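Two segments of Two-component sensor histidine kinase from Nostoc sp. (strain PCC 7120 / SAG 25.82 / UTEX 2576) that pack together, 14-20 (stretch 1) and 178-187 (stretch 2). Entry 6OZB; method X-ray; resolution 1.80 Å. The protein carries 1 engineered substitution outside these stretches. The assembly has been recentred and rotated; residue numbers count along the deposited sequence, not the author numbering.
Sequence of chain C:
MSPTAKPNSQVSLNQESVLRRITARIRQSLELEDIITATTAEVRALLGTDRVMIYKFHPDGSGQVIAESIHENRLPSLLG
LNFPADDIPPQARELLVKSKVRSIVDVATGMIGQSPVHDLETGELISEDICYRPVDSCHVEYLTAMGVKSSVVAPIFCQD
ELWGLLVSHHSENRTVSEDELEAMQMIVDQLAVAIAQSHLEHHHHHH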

# COMPACT_ATOMS: atom_id res chain seq x y z
N ASN C 14 -15.16 8.75 24.18
CA ASN C 14 -16.02 7.60 24.07
C ASN C 14 -15.30 6.27 24.26
O ASN C 14 -15.85 5.41 24.95
CB ASN C 14 -16.76 7.62 22.74
CG ASN C 14 -18.01 8.47 22.80
OD1 ASN C 14 -18.07 9.55 22.21
ND2 ASN C 14 -19.01 7.98 23.52
N GLN C 15 -14.11 6.06 23.70
CA GLN C 15 -13.47 4.74 23.89
C GLN C 15 -13.19 4.52 25.39
O GLN C 15 -13.32 3.42 25.89
CB GLN C 15 -12.15 4.55 23.12
CG GLN C 15 -10.97 5.34 23.64
CD GLN C 15 -9.70 5.21 22.78
OE1 GLN C 15 -8.59 5.22 23.29
NE2 GLN C 15 -9.87 5.12 21.49
N GLU C 16 -12.83 5.59 26.09
CA GLU C 16 -12.52 5.50 27.52
C GLU C 16 -13.78 5.06 28.29
O GLU C 16 -13.72 4.25 29.22
CB GLU C 16 -12.00 6.83 28.03
CG GLU C 16 -10.58 7.14 27.54
CD GLU C 16 -9.57 6.07 27.93
OE1 GLU C 16 -9.58 5.62 29.10
OE2 GLU C 16 -8.77 5.66 27.06
N SER C 17 -14.92 5.58 27.88
CA SER C 17 -16.16 5.24 28.56
C SER C 17 -16.55 3.78 28.28
O SER C 17 -17.07 3.11 29.17
CB SER C 17 -17.27 6.19 28.11
OG SER C 17 -18.52 5.74 28.57
N VAL C 18 -16.29 3.28 27.08
CA VAL C 18 -16.53 1.87 26.79
C VAL C 18 -15.69 0.96 27.69
O VAL C 18 -16.17 -0.06 28.19
CB VAL C 18 -16.23 1.54 25.31
CG1 VAL C 18 -16.23 0.04 25.08
CG2 VAL C 18 -17.25 2.21 24.41
N LEU C 19 -14.44 1.33 27.89
CA LEU C 19 -13.56 0.52 28.73
C LEU C 19 -14.04 0.52 30.17
O LEU C 19 -14.02 -0.52 30.82
CB LEU C 19 -12.14 1.08 28.70
CG LEU C 19 -11.34 0.95 27.39
CD1 LEU C 19 -9.88 0.92 27.75
CD2 LEU C 19 -11.69 -0.21 26.52
N ARG C 20 -14.47 1.68 30.66
CA ARG C 20 -14.97 1.82 32.02
C ARG C 20 -16.22 0.99 32.20
O ARG C 20 -16.41 0.41 33.25
CB ARG C 20 -15.25 3.28 32.37
CG ARG C 20 -13.99 4.13 32.61
CD ARG C 20 -14.32 5.43 33.27
NE ARG C 20 -15.18 6.28 32.45
CZ ARG C 20 -14.78 7.21 31.58
NH1 ARG C 20 -13.50 7.44 31.38
NH2 ARG C 20 -15.69 7.92 30.92
N GLU C 178 -5.90 5.01 12.16
CA GLU C 178 -5.14 4.42 13.25
C GLU C 178 -5.87 4.53 14.57
O GLU C 178 -5.85 3.61 15.37
CB GLU C 178 -3.79 5.10 13.38
CG GLU C 178 -2.90 4.97 12.15
CD GLU C 178 -2.22 3.62 12.05
OE1 GLU C 178 -1.39 3.44 11.13
OE2 GLU C 178 -2.51 2.74 12.89
N ASP C 179 -6.52 5.67 14.80
CA ASP C 179 -7.22 5.91 16.05
C ASP C 179 -8.32 4.89 16.28
O ASP C 179 -8.55 4.47 17.42
CB ASP C 179 -7.81 7.32 16.09
CG ASP C 179 -6.77 8.38 16.41
OD1 ASP C 179 -5.56 8.05 16.54
OD2 ASP C 179 -7.18 9.56 16.56
N GLU C 180 -9.02 4.51 15.22
CA GLU C 180 -10.06 3.50 15.31
C GLU C 180 -9.45 2.14 15.61
O GLU C 180 -10.02 1.38 16.39
CB GLU C 180 -10.89 3.43 14.04
CG GLU C 180 -11.91 2.29 14.04
CD GLU C 180 -12.93 2.39 12.89
OE1 GLU C 180 -13.17 3.51 12.39
OE2 GLU C 180 -13.51 1.35 12.50
N LEU C 181 -8.30 1.82 15.02
CA LEU C 181 -7.69 0.53 15.37
C LEU C 181 -7.24 0.54 16.80
O LEU C 181 -7.32 -0.48 17.47
CB LEU C 181 -6.48 0.17 14.51
CG LEU C 181 -6.67 -0.21 13.06
CD1 LEU C 181 -5.33 -0.73 12.56
CD2 LEU C 181 -7.76 -1.26 12.92
N GLU C 182 -6.73 1.68 17.26
CA GLU C 182 -6.22 1.80 18.62
C GLU C 182 -7.39 1.58 19.59
O GLU C 182 -7.23 0.91 20.59
CB GLU C 182 -5.55 3.16 18.83
CG GLU C 182 -5.09 3.43 20.25
CD GLU C 182 -4.57 4.85 20.44
OE1 GLU C 182 -3.95 5.40 19.50
OE2 GLU C 182 -4.79 5.43 21.53
N ALA C 183 -8.55 2.14 19.27
CA ALA C 183 -9.75 1.92 20.07
C ALA C 183 -10.14 0.46 20.15
O ALA C 183 -10.43 -0.06 21.22
CB ALA C 183 -10.91 2.73 19.52
N MET C 184 -10.17 -0.21 19.00
CA MET C 184 -10.48 -1.64 18.97
C MET C 184 -9.47 -2.43 19.79
O MET C 184 -9.83 -3.39 20.47
CB MET C 184 -10.53 -2.12 17.51
CG MET C 184 -11.76 -1.63 16.83
SD MET C 184 -11.85 -2.20 15.16
CE MET C 184 -12.42 -3.87 15.38
N GLN C 185 -8.22 -1.99 19.77
CA GLN C 185 -7.15 -2.72 20.47
C GLN C 185 -7.34 -2.63 21.98
O GLN C 185 -7.16 -3.60 22.70
CB GLN C 185 -5.78 -2.20 20.08
CG GLN C 185 -4.61 -3.05 20.70
CD GLN C 185 -4.62 -4.47 20.19
OE1 GLN C 185 -4.61 -4.70 18.99
NE2 GLN C 185 -4.69 -5.44 21.10
N MET C 186 -7.71 -1.45 22.45
CA MET C 186 -7.96 -1.27 23.88
C MET C 186 -9.18 -2.09 24.31
O MET C 186 -9.21 -2.65 25.40
CB MET C 186 -8.13 0.20 24.23
CG MET C 186 -6.93 1.05 23.92
SD MET C 186 -7.04 2.65 24.74
CE MET C 186 -8.82 2.91 24.84
N ILE C 187 -10.19 -2.14 23.46
CA ILE C 187 -11.38 -2.93 23.75
C ILE C 187 -11.07 -4.43 23.83
O ILE C 187 -11.52 -5.11 24.76
CB ILE C 187 -12.49 -2.69 22.71
CG1 ILE C 187 -13.01 -1.26 22.89
CG2 ILE C 187 -13.60 -3.69 22.84
CD1 ILE C 187 -13.72 -0.68 21.64

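Two helical segments far apart in sequence, 14-20 and 178-187, run nearly parallel, their N-to-C directions differing by 10° and their axes approaching to 10.0 Å. No hydrogen bond crosses between them. Each helix spends its backbone polar groups on its own i to i+4 bonds, such as Leu 19 N to Gln 15 O (3.1 Å) and Ile 187 N to Ala 183 O (3.1 Å), so van der Waals packing of side chains is the main tie. The contact is modest, burying 340 Å² summed over both sides.

The apolar contacts gather at the C-terminal ends of the segments. Leu 19, with chi1 m and chi2 t, leaves its backbone sideways, yet its branched end reaches the other helix: CD1 lies 3.7 Å from Met 186 CE, and CD2 lies 4.0 Å from Ile 187 CG1. A forked side chain suits this place because its two methyls touch two successive residues. Leu 19 CD2 also rests 3.7 Å from the backbone O of Met 186. Val 18 points toward the partner, and its CG1 meets Ile 187 CG1 at 4.1 Å; the short, beta-branched side chain fills buried space without needing a polar partner. Met 186, also directed toward the opposing helix, has a long, unbranched side chain that can extend along the neighbouring surface, and it has the largest covered area of the contact, 84 Å².

One helical turn earlier, the packing involves a polar residue. Gln 15 points toward the second helix, which covers 80 Å² of it, and lies near Ala 183; their CA atoms are 6.0 Å apart. The single methyl of Ala 183 takes up little room, which suits so near a backbone approach. At the margin, Glu 16 starts away from the partner but bends back, with chi1 and chi2 both m, bringing OE2 to 3.5 Å from Met 186 CE.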